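Local coordinates for transcriptional regulator, putative (Pseudomonas syringae pv. tomato, PDB 2R5F), which probably acts as a DNA-binding transcriptional regulator of the SorC family, with a putative sugar-binding domain that makes up this fragment, at residues 237-241 with 258-262; 88-92 with 104-108; 50-55 with 225-229. One frame throughout, in Å; residues are numbered along the deposited sequence.

Contact 1. Residues 237-241 with 258-262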
# COMPACT_ATOMS: atom_id res chain seq x y z
N VAL A 237 3.12 -7.69 12.48
CA VAL A 237 4.17 -6.90 13.14
C VAL A 237 5.61 -7.13 12.58
O VAL A 237 6.26 -6.18 12.13
CB VAL A 237 4.07 -6.98 14.72
CG1 VAL A 237 5.15 -6.17 15.40
CG2 VAL A 237 2.70 -6.50 15.21
N GLN A 238 6.09 -8.38 12.56
CA GLN A 238 7.42 -8.68 12.05
C GLN A 238 7.58 -8.26 10.58
O GLN A 238 8.64 -7.75 10.18
CB GLN A 238 7.72 -10.17 12.19
CG GLN A 238 9.21 -10.51 11.99
CD GLN A 238 9.46 -11.97 11.77
OE1 GLN A 238 8.60 -12.70 11.27
NE2 GLN A 238 10.65 -12.43 12.15
N ALA A 239 6.52 -8.46 9.81
CA ALA A 239 6.45 -8.08 8.40
C ALA A 239 6.56 -6.57 8.24
O ALA A 239 7.36 -6.09 7.44
CB ALA A 239 5.15 -8.59 7.77
N ILE A 240 5.74 -5.83 8.98
CA ILE A 240 5.76 -4.36 8.97
C ILE A 240 7.10 -3.79 9.45
O ILE A 240 7.63 -2.84 8.85
CB ILE A 240 4.60 -3.80 9.78
CG1 ILE A 240 3.26 -4.25 9.15
CG2 ILE A 240 4.64 -2.25 9.80
CD1 ILE A 240 2.09 -4.13 10.11
N LYS A 241 7.65 -4.35 10.53
CA LYS A 241 8.99 -3.92 10.99
C LYS A 241 10.07 -4.14 9.92
O LYS A 241 10.93 -3.27 9.72
CB LYS A 241 9.38 -4.61 12.30
CG LYS A 241 10.85 -4.44 12.66
CD LYS A 241 11.09 -4.72 14.13
CE LYS A 241 12.56 -5.16 14.35
NZ LYS A 241 12.88 -5.12 15.78
N THR A 258 -1.02 -2.98 16.90
CA THR A 258 0.12 -3.13 16.01
C THR A 258 1.21 -2.13 16.35
O THR A 258 2.36 -2.49 16.41
CB THR A 258 -0.28 -2.99 14.51
OG1 THR A 258 -1.28 -3.97 14.20
CG2 THR A 258 0.95 -3.22 13.60
N ALA A 259 0.82 -0.87 16.53
CA ALA A 259 1.76 0.19 16.82
C ALA A 259 2.49 -0.09 18.12
O ALA A 259 3.68 0.17 18.23
CB ALA A 259 1.04 1.54 16.89
N ARG A 260 1.76 -0.63 19.10
CA ARG A 260 2.35 -1.05 20.38
C ARG A 260 3.29 -2.25 20.23
O ARG A 260 4.36 -2.27 20.81
CB ARG A 260 1.27 -1.25 21.44
CG ARG A 260 0.80 0.10 22.09
CD ARG A 260 -0.40 -0.04 23.03
NE ARG A 260 -0.92 1.28 23.45
CZ ARG A 260 -2.13 1.49 23.99
NH1 ARG A 260 -2.52 2.72 24.33
NH2 ARG A 260 -2.97 0.48 24.17
N GLY A 261 2.91 -3.25 19.43
CA GLY A 261 3.81 -4.35 19.08
C GLY A 261 5.15 -3.95 18.46
O GLY A 261 6.19 -4.52 18.80
N LEU A 262 5.09 -2.97 17.54
CA LEU A 262 6.26 -2.34 16.89
C LEU A 262 7.10 -1.44 17.82
O LEU A 262 8.25 -1.17 17.53
CB LEU A 262 5.81 -1.49 15.69
CG LEU A 262 5.30 -2.21 14.43
CD1 LEU A 262 4.51 -1.30 13.51
CD2 LEU A 262 6.44 -2.88 13.69

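Contact 2. Residues 88-92 with 104-108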
# COMPACT_ATOMS: atom_id res chain seq x y z
N GLU A 88 -2.85 10.00 -12.56
CA GLU A 88 -3.18 8.62 -12.99
C GLU A 88 -3.15 7.66 -11.79
O GLU A 88 -2.62 8.00 -10.73
CB GLU A 88 -2.17 8.14 -14.04
CG GLU A 88 -0.71 8.25 -13.54
CD GLU A 88 0.35 7.91 -14.57
OE1 GLU A 88 0.22 6.87 -15.24
OE2 GLU A 88 1.34 8.66 -14.66
N VAL A 89 -3.75 6.48 -11.96
CA VAL A 89 -3.70 5.40 -11.00
C VAL A 89 -3.15 4.20 -11.77
O VAL A 89 -3.72 3.80 -12.78
CB VAL A 89 -5.10 5.09 -10.42
CG1 VAL A 89 -5.06 3.86 -9.48
CG2 VAL A 89 -5.63 6.34 -9.70
N VAL A 90 -2.01 3.69 -11.32
CA VAL A 90 -1.33 2.56 -11.97
C VAL A 90 -1.47 1.33 -11.08
O VAL A 90 -1.26 1.39 -9.85
CB VAL A 90 0.17 2.90 -12.27
CG1 VAL A 90 0.91 1.75 -13.01
CG2 VAL A 90 0.24 4.21 -13.06
N GLN A 91 -1.88 0.22 -11.68
CA GLN A 91 -1.90 -1.06 -11.00
C GLN A 91 -0.47 -1.53 -10.82
O GLN A 91 0.25 -1.68 -11.81
CB GLN A 91 -2.67 -2.06 -11.85
CG GLN A 91 -2.63 -3.45 -11.29
CD GLN A 91 -3.74 -4.29 -11.86
OE1 GLN A 91 -4.45 -3.84 -12.75
NE2 GLN A 91 -3.88 -5.51 -11.37
N LEU A 92 -0.05 -1.79 -9.58
CA LEU A 92 1.37 -2.11 -9.32
C LEU A 92 1.70 -3.59 -9.20
O LEU A 92 2.86 -3.92 -8.98
CB LEU A 92 1.88 -1.42 -8.05
CG LEU A 92 1.96 0.10 -7.96
CD1 LEU A 92 2.46 0.43 -6.57
CD2 LEU A 92 2.83 0.73 -9.01
N ALA A 104 -8.83 -7.23 -8.69
CA ALA A 104 -7.69 -6.32 -8.48
C ALA A 104 -7.64 -5.28 -9.59
O ALA A 104 -7.34 -4.11 -9.35
CB ALA A 104 -6.38 -7.10 -8.41
N THR A 105 -7.98 -5.70 -10.81
CA THR A 105 -8.11 -4.78 -11.94
C THR A 105 -9.26 -3.77 -11.73
O THR A 105 -9.06 -2.55 -11.87
CB THR A 105 -8.26 -5.57 -13.27
OG1 THR A 105 -7.03 -6.25 -13.54
CG2 THR A 105 -8.55 -4.67 -14.43
N LEU A 106 -10.44 -4.28 -11.39
CA LEU A 106 -11.60 -3.47 -11.09
C LEU A 106 -11.36 -2.45 -9.96
O LEU A 106 -11.91 -1.35 -9.99
CB LEU A 106 -12.73 -4.39 -10.68
CG LEU A 106 -14.00 -3.73 -10.13
CD1 LEU A 106 -14.66 -2.95 -11.25
CD2 LEU A 106 -14.93 -4.77 -9.57
N LEU A 107 -10.56 -2.83 -8.97
CA LEU A 107 -10.26 -1.93 -7.84
C LEU A 107 -9.45 -0.72 -8.26
O LEU A 107 -9.72 0.40 -7.82
CB LEU A 107 -9.54 -2.69 -6.74
CG LEU A 107 -9.29 -1.85 -5.49
CD1 LEU A 107 -10.63 -1.62 -4.82
CD2 LEU A 107 -8.38 -2.62 -4.54
N THR A 108 -8.45 -0.96 -9.10
CA THR A 108 -7.57 0.07 -9.64
C THR A 108 -8.40 1.05 -10.46
O THR A 108 -8.21 2.26 -10.36
CB THR A 108 -6.51 -0.55 -10.57
OG1 THR A 108 -5.88 -1.65 -9.91
CG2 THR A 108 -5.44 0.45 -10.93

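Contact 3. Residues 50-55 with 225-229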
# COMPACT_ATOMS: atom_id res chain seq x y z
N TYR A 50 -6.83 10.66 4.61
CA TYR A 50 -5.45 11.05 4.26
C TYR A 50 -5.34 11.50 2.79
O TYR A 50 -4.73 12.54 2.48
CB TYR A 50 -4.48 9.88 4.50
CG TYR A 50 -3.05 10.19 4.11
CD1 TYR A 50 -2.18 10.83 5.00
CD2 TYR A 50 -2.56 9.86 2.85
CE1 TYR A 50 -0.88 11.14 4.64
CE2 TYR A 50 -1.24 10.16 2.48
CZ TYR A 50 -0.41 10.80 3.38
OH TYR A 50 0.89 11.10 3.02
N LEU A 51 -5.92 10.71 1.91
CA LEU A 51 -5.87 10.93 0.48
C LEU A 51 -6.76 12.11 0.12
O LEU A 51 -6.48 12.83 -0.83
CB LEU A 51 -6.36 9.67 -0.23
CG LEU A 51 -5.43 9.13 -1.31
CD1 LEU A 51 -4.37 8.30 -0.68
CD2 LEU A 51 -6.21 8.33 -2.37
N GLU A 52 -7.84 12.32 0.89
CA GLU A 52 -8.68 13.52 0.77
C GLU A 52 -7.99 14.82 1.17
O GLU A 52 -8.35 15.87 0.71
CB GLU A 52 -9.92 13.40 1.65
CG GLU A 52 -11.09 12.70 1.02
CD GLU A 52 -11.93 11.96 2.06
OE1 GLU A 52 -12.25 12.55 3.12
OE2 GLU A 52 -12.25 10.78 1.80
N THR A 53 -7.02 14.75 2.07
CA THR A 53 -6.39 15.97 2.54
C THR A 53 -4.92 16.13 2.13
O THR A 53 -4.37 17.22 2.20
CB THR A 53 -6.57 16.15 4.07
OG1 THR A 53 -5.71 15.25 4.79
CG2 THR A 53 -8.03 15.90 4.49
N SER A 54 -4.31 15.03 1.69
CA SER A 54 -2.87 15.00 1.41
C SER A 54 -2.57 14.66 -0.03
O SER A 54 -1.41 14.58 -0.40
CB SER A 54 -2.14 14.02 2.33
OG SER A 54 -2.39 14.33 3.70
N LEU A 55 -3.59 14.46 -0.85
CA LEU A 55 -3.38 14.21 -2.27
C LEU A 55 -3.33 15.49 -3.10
O LEU A 55 -4.12 16.43 -2.89
CB LEU A 55 -4.44 13.24 -2.84
CG LEU A 55 -4.32 12.69 -4.27
CD1 LEU A 55 -3.00 11.90 -4.50
CD2 LEU A 55 -5.56 11.85 -4.58
N ASN A 225 8.88 9.15 -4.31
CA ASN A 225 8.64 10.37 -3.51
C ASN A 225 7.98 10.09 -2.14
O ASN A 225 8.38 10.65 -1.12
CB ASN A 225 7.80 11.40 -4.31
CG ASN A 225 8.63 12.24 -5.29
OD1 ASN A 225 8.10 12.82 -6.26
ND2 ASN A 225 9.94 12.32 -5.05
N ARG A 226 6.97 9.23 -2.13
CA ARG A 226 6.12 9.00 -0.96
C ARG A 226 5.44 7.64 -1.04
O ARG A 226 4.66 7.37 -1.96
CB ARG A 226 5.09 10.13 -0.89
CG ARG A 226 4.05 10.10 0.18
CD ARG A 226 3.69 11.56 0.42
NE ARG A 226 2.27 11.80 0.65
CZ ARG A 226 1.43 12.33 -0.24
NH1 ARG A 226 0.15 12.51 0.08
NH2 ARG A 226 1.85 12.68 -1.45
N VAL A 227 5.78 6.74 -0.12
CA VAL A 227 5.16 5.42 -0.09
C VAL A 227 4.30 5.31 1.16
O VAL A 227 4.79 5.48 2.29
CB VAL A 227 6.20 4.28 -0.16
CG1 VAL A 227 5.54 2.90 -0.08
CG2 VAL A 227 7.02 4.40 -1.45
N LEU A 228 3.01 5.09 0.93
CA LEU A 228 2.03 4.93 1.99
C LEU A 228 1.86 3.45 2.23
O LEU A 228 1.41 2.73 1.33
CB LEU A 228 0.68 5.56 1.56
CG LEU A 228 -0.59 5.59 2.43
CD1 LEU A 228 -0.33 6.11 3.81
CD2 LEU A 228 -1.68 6.44 1.79
N GLY A 229 2.22 2.97 3.42
CA GLY A 229 1.86 1.63 3.88
C GLY A 229 0.59 1.54 4.70
O GLY A 229 0.41 2.30 5.66

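Contact 1. Residues 237-241 with 258-262
Leu-262 reaches across from one helix and lies against Val-237, Ile-240 and Lys-241 of the other. From its CB, the side chain sets CG anti to its own carbonyl carbon (chi1 -71°), and this carries the branch point over to Val-237. Leu-262 CG sits 4.1 Å from Val-237 CG1. Beyond it the two methyls part. Leu-262 CD1 goes to Ile-240 and rests 3.8 Å from Ile-240 CG2, the two side chains crossing at about a right angle. Leu-262 CD2 lies against the helix, 3.7 Å from Val-237 O and 3.7 Å from Lys-241 CB. That carbonyl is already used within its own helix, since it accepts the backbone N-H of Lys-241. The rest of the Lys-241 chain runs extended and leads away from the contact.

The two helices follow strands 226-230 and 251-255, parallel neighbours in the sheet of this Rossmann-like domain. Helix 237-245 is the helical part of the beta-alpha-beta crossover between those strands. The short axes approach to 9.8 Å and are inclined by 66°. Ile-240 also touches Ile-160 and Leu-252, so it joins the contact to the sheet.

Val-237 spreads its methyls over the other helix. Val-237 CG1 lies against the backbone there, 3.8 Å from Gly-261 C. Val-237 CG2 turns to Thr-258. The methyl of Thr-258 serves both neighbours: Thr-258 CG2 is 3.8 Å from Ile-240 CD1 and a little farther from Val-237 CG2. Its hydroxyl is engaged elsewhere, with Asp-255 and the backbone N of Gly-233.

Contact 2. Residues 88-92 with 104-108
Gln-91 and Thr-108 mark the closest backbone approach, with CA of Gln-91 5.9 Å from CA of Thr-108. The helix runs almost antiparallel to the strand, at 167° between the short segments, and their axes come within 8.8 Å. This is the strand and helix of a beta-alpha-beta crossover. Strand 88-94 leads into helix 101-115, and the chain then returns to strand 119-120, a parallel neighbour. The contact is buried.

Val-89 and Gln-91, two residues apart, both point from the strand to the helix. Thr-108 stands between them. Its CG2 methyl is 3.7 Å from Val-89 CG1 and 3.6 Å from Gln-91 N. Val-89 continues onto Leu-111 and Ala-112 in the next turn of the helix.

The side chain of Gln-91 is extended (chi1 174°, chi2 161°). It passes Thr-108 at about a right angle and ends beside Thr-105 and Ala-104. Gln-91 OE1 lies 3.6 Å from Thr-105 OG1. The amide finds its bonds elsewhere: OE1 accepts from Leu-122 N, and NE2 gives to Leu-93 O. Two backbone partners thus hold the amide of this buried glutamine in place. Thr-108 turns its own hydroxyl back into the helix, where OG1 donates to Ala-104 O at 2.9 Å.

Contact 3. Residues 50-55 with 225-229
Tyr-50 and Arg-226 join the C-terminal part of helix 36-54 to strand 226-230 of the central sheet. The short axes are 12.8 Å apart, so long side chains span the gap. Tyr-50 and Arg-226 come from opposite directions. Arg-226 NE donates to Tyr-50 OH over 2.8 Å, with a nearly straight N-H...O angle of 169°. The phenol oxygen lies almost in the guanidinium plane, at its edge. Arg-226 NH1 adds a longer, weak bond of 3.3 Å to the same Tyr-50 OH. The ring and the guanidinium are turned 51° against each other. Arg-226 NH1 also reaches the backbone, with a short but poorly angled, weak bond of 2.6 Å to Ser-54 O. A positive group here, near the carbonyl end of a helix, would probably be favoured by the helix field. NH2 points to Asp-59, in a long and weak ion pair.

Helix 36-54 belongs to the Rossmann-like layering of helices on a largely parallel sheet. It carries the chain from strand 24-28 to strand 60-63. Strands 251-255, 226-230 and 155-162 lie between those two in the sheet. The connection crosses over them, while the end of the helix runs nearly antiparallel to strand 226-230. The Tyr-50 side chain touches Gln-24 and Ile-26 as well as Val-251.

Tyr-50 holds its ring out toward the sheet with CG anti to the backbone N (chi1 178°). Ser-54 CB covers one face, 3.7 Å above the plane of the Tyr-50 ring and over its centre. Leu-228 reaches the ring obliquely, and its CD2 is 3.7 Å from Tyr-50 CD2. The same Leu-228 methyl also meets Leu-51 CD1, at 4.1 Å. The Leu-228 side chain also touches Val-251 and Ile-253 of the neighbouring strand 251-255.

Overall arrangement
Going from the N terminus, the first segment met is 50-55, in the last part of helix 36-54 and just after. Its partner, 225-229, comes 170 residues later, so contact 3 closes a long loop and ties that helix to strand 226-230. Contact 2 lies wholly within that loop and closes a short one, tying strand 88-94 to helix 101-115. Contact 1 comes afterwards, in series with both, and no two contacts cross. It closes a short loop through strand 251-255 and joins helix 237-245 to helix 256-262. Strand 226-230 leads directly to helix 237-245. Contacts 2 and 3 both reach the same sheet. Contacts 1 and 2 lie on opposite sides of the chain's centre.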